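DNA photolyase (Agrobacterium tumefaciens, PDB 4U63) probably repairs ultraviolet-damaged DNA by splitting cyclobutane pyrimidine dimers with light, using a flavin (FAD) cofactor and a methenyltetrahydrofolate antenna. Local coordinates at residues Ser258-His263 with Ser291-Glu296. Numbering follows the deposited sequence.
Sequences SLLSPH and SRFRKE. With FAD (flavin-adenine dinucleotide), chain C; SO4 (sulfate ion), chain F; SO4 (sulfate ion), chain G; SO4 (sulfate ion), chain I.
Phe293, reaching out from helix 287-309, meets Ser258 and Leu260 of the loop that grips the FAD diphosphate in the flavin-binding helical domain of this photolyase. Its CB leaves the helix toward 258-263, and with CG anti to the backbone N (chi1 -178°) the ring extends to Ser258 and Leu260. From there CE1 lies 3.9 Å from Ser258 CB and 3.6 Å from C5B of the FAD adenosine ribose, both approaching obliquely, while FAD O2A sits at the ring edge in its plane. At the far tip CZ touches Leu260 CD1 at 4.2 Å; this methyl also comes to the edge, and the two side chains cross at about a right angle. No hydrogen bond links the segments directly, so the join is a small apolar touch beside the diphosphate. Tyr245, whose OH is also hydrogen-bonded to FAD, meets the Phe293 ring edge-to-face, and Phe237 of helix 227-238 packs against it as well.

The loop supplies the polar grip. Ser258 holds FAD O2A twice, through its backbone N and through OG at 2.6 Å. With chi1 at 73°, OG stands between the backbone N and the carbonyl carbon, where it also accepts a hydrogen bond from Leu260 N, forming an ST turn. Leu259 N donates a hydrogen bond to FAD O1P at 2.8 Å; Ser261 N adds a weak hydrogen bond to FAD O2P. Both phosphates are thus met by backbone N-H groups, which probably offset part of their negative charge. One helical turn on from Phe293, Glu296 lies by the adenosine, its CB 3.7 Å from the adenine carbon C8A of FAD.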
ATOM      1  N   SER A 258      -6.241  10.753  -4.500  1.00 18.06           N
ATOM      2  CA  SER A 258      -6.385   9.913  -5.709  1.00 19.81           C
ATOM      3  C   SER A 258      -6.976   8.516  -5.494  1.00 18.05           C
ATOM      4  O   SER A 258      -7.543   7.944  -6.409  1.00 19.59           O
ATOM      5  CB  SER A 258      -5.036   9.755  -6.392  1.00 18.94           C
ATOM      6  OG  SER A 258      -4.185   8.879  -5.656  1.00 18.97           O
ATOM      7  N   LEU A 259      -6.799   7.960  -4.295  1.00 18.08           N
ATOM      8  CA  LEU A 259      -7.183   6.568  -3.985  1.00 17.94           C
ATOM      9  C   LEU A 259      -6.461   5.560  -4.919  1.00 17.91           C
ATOM     10  O   LEU A 259      -6.966   4.498  -5.238  1.00 19.83           O
ATOM     11  CB  LEU A 259      -8.713   6.391  -4.005  1.00 20.08           C
ATOM     12  CG  LEU A 259      -9.526   7.247  -3.021  1.00 22.40           C
ATOM     13  CD1 LEU A 259     -11.001   6.911  -3.162  1.00 23.71           C
ATOM     14  CD2 LEU A 259      -9.078   7.068  -1.579  1.00 23.93           C
ATOM     15  N   LEU A 260      -5.243   5.910  -5.328  1.00 18.37           N
ATOM     16  CA  LEU A 260      -4.450   5.037  -6.170  1.00 17.90           C
ATOM     17  C   LEU A 260      -3.639   4.014  -5.364  1.00 17.90           C
ATOM     18  O   LEU A 260      -3.106   3.058  -5.945  1.00 18.69           O
ATOM     19  CB  LEU A 260      -3.505   5.869  -7.039  1.00 18.41           C
ATOM     20  CG  LEU A 260      -4.183   6.548  -8.236  1.00 18.72           C
ATOM     21  CD1 LEU A 260      -3.230   7.572  -8.845  1.00 19.98           C
ATOM     22  CD2 LEU A 260      -4.621   5.534  -9.291  1.00 20.34           C
ATOM     23  N   SER A 261      -3.548   4.195  -4.041  1.00 17.94           N
ATOM     24  CA  SER A 261      -2.567   3.424  -3.248  1.00 17.52           C
ATOM     25  C   SER A 261      -2.631   1.895  -3.427  1.00 17.45           C
ATOM     26  O   SER A 261      -1.583   1.276  -3.603  1.00 18.05           O
ATOM     27  CB  SER A 261      -2.588   3.807  -1.753  1.00 17.03           C
ATOM     28  OG  SER A 261      -3.866   3.633  -1.165  1.00 18.40           O
ATOM     29  N   PRO A 262      -3.841   1.279  -3.395  1.00 17.46           N
ATOM     30  CA  PRO A 262      -3.823  -0.182  -3.554  1.00 19.50           C
ATOM     31  C   PRO A 262      -3.521  -0.639  -4.977  1.00 18.18           C
ATOM     32  O   PRO A 262      -3.011  -1.740  -5.177  1.00 20.51           O
ATOM     33  CB  PRO A 262      -5.234  -0.598  -3.144  1.00 18.89           C
ATOM     34  CG  PRO A 262      -6.062   0.577  -3.510  1.00 18.46           C
ATOM     35  CD  PRO A 262      -5.219   1.775  -3.198  1.00 18.54           C
ATOM     36  N   HIS A 263      -3.829   0.210  -5.956  1.00 17.24           N
ATOM     37  CA  HIS A 263      -3.479  -0.067  -7.343  1.00 18.87           C
ATOM     38  C   HIS A 263      -1.961  -0.016  -7.533  1.00 18.26           C
ATOM     39  O   HIS A 263      -1.401  -0.854  -8.216  1.00 20.05           O
ATOM     40  CB  HIS A 263      -4.188   0.906  -8.288  1.00 18.26           C
ATOM     41  CG  HIS A 263      -5.675   0.774  -8.270  1.00 19.50           C
ATOM     42  ND1 HIS A 263      -6.323  -0.303  -8.824  1.00 19.36           N
ATOM     43  CD2 HIS A 263      -6.642   1.579  -7.769  1.00 20.51           C
ATOM     44  CE1 HIS A 263      -7.627  -0.156  -8.672  1.00 19.87           C
ATOM     45  NE2 HIS A 263      -7.846   0.978  -8.034  1.00 20.16           N
ATOM     46  N   SER A 291       2.799  19.591  -8.134  0.50 21.17           N
ATOM     47  CA  SER A 291       4.024  19.412  -7.351  0.50 20.40           C
ATOM     48  C   SER A 291       3.745  18.616  -6.082  0.50 19.48           C
ATOM     49  O   SER A 291       4.464  17.673  -5.770  0.50 21.03           O
ATOM     50  CB  SER A 291       4.641  20.758  -6.995  0.50 24.51           C
ATOM     51  OG  SER A 291       5.849  20.577  -6.278  0.50 25.85           O
ATOM     52  N   ARG A 292       2.689  18.988  -5.366  1.00 19.91           N
ATOM     53  CA  ARG A 292       2.310  18.278  -4.127  1.00 18.96           C
ATOM     54  C   ARG A 292       1.956  16.809  -4.369  1.00 19.67           C
ATOM     55  O   ARG A 292       2.387  15.925  -3.623  1.00 20.50           O
ATOM     56  CB  ARG A 292       1.145  18.975  -3.413  1.00 21.29           C
ATOM     57  CG  ARG A 292       0.816  18.387  -2.030  1.00 21.62           C
ATOM     58  CD  ARG A 292       2.032  18.433  -1.092  1.00 26.04           C
ATOM     59  NE  ARG A 292       2.469  19.815  -0.886  1.00 30.14           N
ATOM     60  CZ  ARG A 292       3.493  20.200  -0.115  1.00 33.55           C
ATOM     61  NH1 ARG A 292       4.229  19.310   0.547  1.00 33.15           N
ATOM     62  NH2 ARG A 292       3.780  21.497  -0.009  1.00 39.40           N
ATOM     63  N   PHE A 293       1.185  16.545  -5.411  1.00 20.13           N
ATOM     64  CA  PHE A 293       0.840  15.164  -5.758  1.00 18.13           C
ATOM     65  C   PHE A 293       2.101  14.354  -6.115  1.00 18.51           C
ATOM     66  O   PHE A 293       2.273  13.220  -5.663  1.00 19.92           O
ATOM     67  CB  PHE A 293      -0.177  15.140  -6.903  1.00 18.85           C
ATOM     68  CG  PHE A 293      -0.605  13.762  -7.285  1.00 18.30           C
ATOM     69  CD1 PHE A 293      -1.261  12.953  -6.363  1.00 16.30           C
ATOM     70  CD2 PHE A 293      -0.337  13.259  -8.550  1.00 18.78           C
ATOM     71  CE1 PHE A 293      -1.649  11.678  -6.696  1.00 17.06           C
ATOM     72  CE2 PHE A 293      -0.729  11.979  -8.893  1.00 20.94           C
ATOM     73  CZ  PHE A 293      -1.386  11.186  -7.962  1.00 19.23           C
ATOM     74  N   ARG A 294       2.974  14.947  -6.920  1.00 18.30           N
ATOM     75  CA  ARG A 294       4.264  14.313  -7.254  1.00 17.21           C
ATOM     76  C   ARG A 294       5.090  14.016  -6.004  1.00 18.20           C
ATOM     77  O   ARG A 294       5.689  12.942  -5.898  1.00 19.23           O
ATOM     78  CB  ARG A 294       5.049  15.180  -8.228  1.00 18.59           C
ATOM     79  CG  ARG A 294       4.509  15.117  -9.637  1.00 18.29           C
ATOM     80  CD  ARG A 294       5.141  16.166 -10.524  1.00 21.18           C
ATOM     81  NE  ARG A 294       4.643  16.081 -11.892  1.00 20.47           N
ATOM     82  CZ  ARG A 294       5.097  16.801 -12.918  1.00 26.23           C
ATOM     83  NH1 ARG A 294       6.094  17.668 -12.761  1.00 29.85           N
ATOM     84  NH2 ARG A 294       4.560  16.641 -14.123  1.00 28.15           N
ATOM     85  N   LYS A 295       5.113  14.944  -5.048  1.00 18.82           N
ATOM     86  CA  LYS A 295       5.819  14.691  -3.777  1.00 18.30           C
ATOM     87  C   LYS A 295       5.298  13.434  -3.084  1.00 17.00           C
ATOM     88  O   LYS A 295       6.080  12.665  -2.551  1.00 18.09           O
ATOM     89  CB  LYS A 295       5.730  15.881  -2.827  1.00 18.29           C
ATOM     90  CG  LYS A 295       6.678  17.010  -3.197  1.00 19.68           C
ATOM     91  CD  LYS A 295       6.596  18.168  -2.211  1.00 21.61           C
ATOM     92  CE  LYS A 295       7.615  19.236  -2.555  1.00 24.85           C
ATOM     93  NZ  LYS A 295       7.431  20.444  -1.716  1.00 29.39           N
ATOM     94  N   GLU A 296       3.980  13.221  -3.110  1.00 18.22           N
ATOM     95  CA  GLU A 296       3.397  12.048  -2.458  1.00 17.80           C
ATOM     96  C   GLU A 296       3.809  10.747  -3.150  1.00 17.24           C
ATOM     97  O   GLU A 296       4.120   9.755  -2.482  1.00 19.71           O
ATOM     98  CB  GLU A 296       1.878  12.176  -2.349  1.00 19.91           C
ATOM     99  CG  GLU A 296       1.425  13.380  -1.529  1.00 24.21           C
ATOM    100  CD  GLU A 296       2.129  13.510  -0.196  1.00 28.02           C
ATOM    101  OE1 GLU A 296       2.216  12.498   0.542  1.00 31.55           O
ATOM    102  OE2 GLU A 296       2.586  14.621   0.110  1.00 32.15           O
TER
HETATM  103  PA  FAD C1002      -2.664  10.350  -2.449  1.00 19.09           P
HETATM  104  O1A FAD C1002      -2.690  11.526  -1.526  1.00 19.28           O
HETATM  105  O2A FAD C1002      -3.516  10.379  -3.674  1.00 19.91           O
HETATM  106  O5B FAD C1002      -1.120  10.085  -2.798  1.00 19.06           O
HETATM  107  C5B FAD C1002      -0.711   9.441  -4.011  1.00 15.28           C
HETATM  108  C4B FAD C1002       0.189   8.245  -3.740  1.00 18.45           C
HETATM  109  O4B FAD C1002       1.377   8.635  -3.054  1.00 20.08           O
HETATM  110  C3B FAD C1002      -0.450   7.192  -2.865  1.00 19.02           C
HETATM  111  O3B FAD C1002      -1.355   6.353  -3.601  1.00 19.79           O
HETATM  112  C2B FAD C1002       0.761   6.467  -2.320  1.00 18.36           C
HETATM  113  O2B FAD C1002       1.262   5.504  -3.249  1.00 18.39           O
HETATM  114  C1B FAD C1002       1.772   7.576  -2.167  1.00 18.33           C
HETATM  115  N9A FAD C1002       1.838   8.148  -0.803  1.00 17.95           N
HETATM  116  C8A FAD C1002       1.134   9.200  -0.351  1.00 20.51           C
HETATM  117  N7A FAD C1002       1.452   9.489   0.928  1.00 18.66           N
HETATM  118  C5A FAD C1002       2.405   8.613   1.312  1.00 17.03           C
HETATM  119  C6A FAD C1002       3.162   8.370   2.543  1.00 16.38           C
HETATM  120  N6A FAD C1002       2.962   9.148   3.626  1.00 19.76           N
HETATM  121  N1A FAD C1002       4.047   7.348   2.534  1.00 16.79           N
HETATM  122  C2A FAD C1002       4.233   6.566   1.446  1.00 17.64           C
HETATM  123  N3A FAD C1002       3.567   6.744   0.286  1.00 17.88           N
HETATM  124  C4A FAD C1002       2.657   7.732   0.171  1.00 17.28           C
HETATM  125  N1  FAD C1002       0.681   3.866   2.127  1.00 17.23           N
HETATM  126  C2  FAD C1002       0.659   2.729   1.396  1.00 18.83           C
HETATM  127  O2  FAD C1002       0.665   2.850   0.150  1.00 20.28           O
HETATM  128  N3  FAD C1002       0.638   1.503   1.975  1.00 17.94           N
HETATM  129  C4  FAD C1002       0.640   1.341   3.323  1.00 18.04           C
HETATM  130  O4  FAD C1002       0.636   0.201   3.856  1.00 18.41           O
HETATM  131  C4X FAD C1002       0.651   2.543   4.182  1.00 17.11           C
HETATM  132  N5  FAD C1002       0.627   2.488   5.546  1.00 18.77           N
HETATM  133  C5X FAD C1002       0.665   3.628   6.295  1.00 16.61           C
HETATM  134  C6  FAD C1002       0.671   3.575   7.683  1.00 17.20           C
HETATM  135  C7  FAD C1002       0.696   4.737   8.459  1.00 18.10           C
HETATM  136  C7M FAD C1002       0.700   4.658   9.969  1.00 20.02           C
HETATM  137  C8  FAD C1002       0.710   6.061   7.798  1.00 17.07           C
HETATM  138  C8M FAD C1002       0.743   7.353   8.585  1.00 18.76           C
HETATM  139  C9  FAD C1002       0.702   6.122   6.430  1.00 16.18           C
HETATM  140  C9A FAD C1002       0.684   4.972   5.634  1.00 17.05           C
HETATM  141  N10 FAD C1002       0.669   5.046   4.210  1.00 18.41           N
HETATM  142  C10 FAD C1002       0.663   3.849   3.475  1.00 17.95           C
HETATM  143  C1' FAD C1002       0.754   6.322   3.489  1.00 18.36           C
HETATM  144  C2' FAD C1002      -0.509   7.050   3.084  1.00 17.31           C
HETATM  145  O2' FAD C1002      -1.338   7.239   4.237  1.00 19.40           O
HETATM  146  C3' FAD C1002      -1.255   6.333   1.975  1.00 17.33           C
HETATM  147  O3' FAD C1002      -0.400   6.094   0.861  1.00 20.03           O
HETATM  148  C4' FAD C1002      -2.443   7.191   1.542  1.00 17.55           C
HETATM  149  O4' FAD C1002      -3.396   7.236   2.600  1.00 19.81           O
HETATM  150  C5' FAD C1002      -3.070   6.594   0.298  1.00 17.08           C
HETATM  151  O5' FAD C1002      -4.199   7.358  -0.152  1.00 18.77           O
HETATM  152  P   FAD C1002      -4.171   7.972  -1.635  1.00 17.87           P
HETATM  153  O1P FAD C1002      -5.479   8.640  -1.880  1.00 18.47           O
HETATM  154  O2P FAD C1002      -3.781   6.916  -2.631  1.00 18.83           O
HETATM  155  O3P FAD C1002      -2.991   9.057  -1.523  1.00 17.89           O
HETATM  156  S   SO4 F1005       6.747  21.690   2.010  0.70 84.26           S
HETATM  157  O1  SO4 F1005       6.363  20.971   3.243  0.70 83.84           O
HETATM  158  O2  SO4 F1005       6.927  20.723   0.908  0.70 69.78           O
HETATM  159  O3  SO4 F1005       8.007  22.423   2.232  0.70 76.67           O
HETATM  160  O4  SO4 F1005       5.687  22.652   1.657  0.70 72.08           O
HETATM  161  S   SO4 G1006      10.935  21.741  -2.067  1.00 51.63           S
HETATM  162  O1  SO4 G1006      12.125  21.161  -2.729  1.00 59.09           O
HETATM  163  O2  SO4 G1006       9.860  21.958  -3.067  1.00 47.33           O
HETATM  164  O3  SO4 G1006      10.455  20.815  -1.021  1.00 51.85           O
HETATM  165  O4  SO4 G1006      11.318  23.032  -1.450  1.00 60.34           O
HETATM  166  S   SO4 I1008       5.361  19.264 -17.137  0.70 62.15           S
HETATM  167  O1  SO4 I1008       4.118  19.489 -17.905  0.70 52.14           O
HETATM  168  O2  SO4 I1008       6.325  18.525 -17.972  0.70 69.59           O
HETATM  169  O3  SO4 I1008       5.073  18.479 -15.922  0.70 54.44           O
HETATM  170  O4  SO4 I1008       5.955  20.559 -16.753  0.70 68.87           O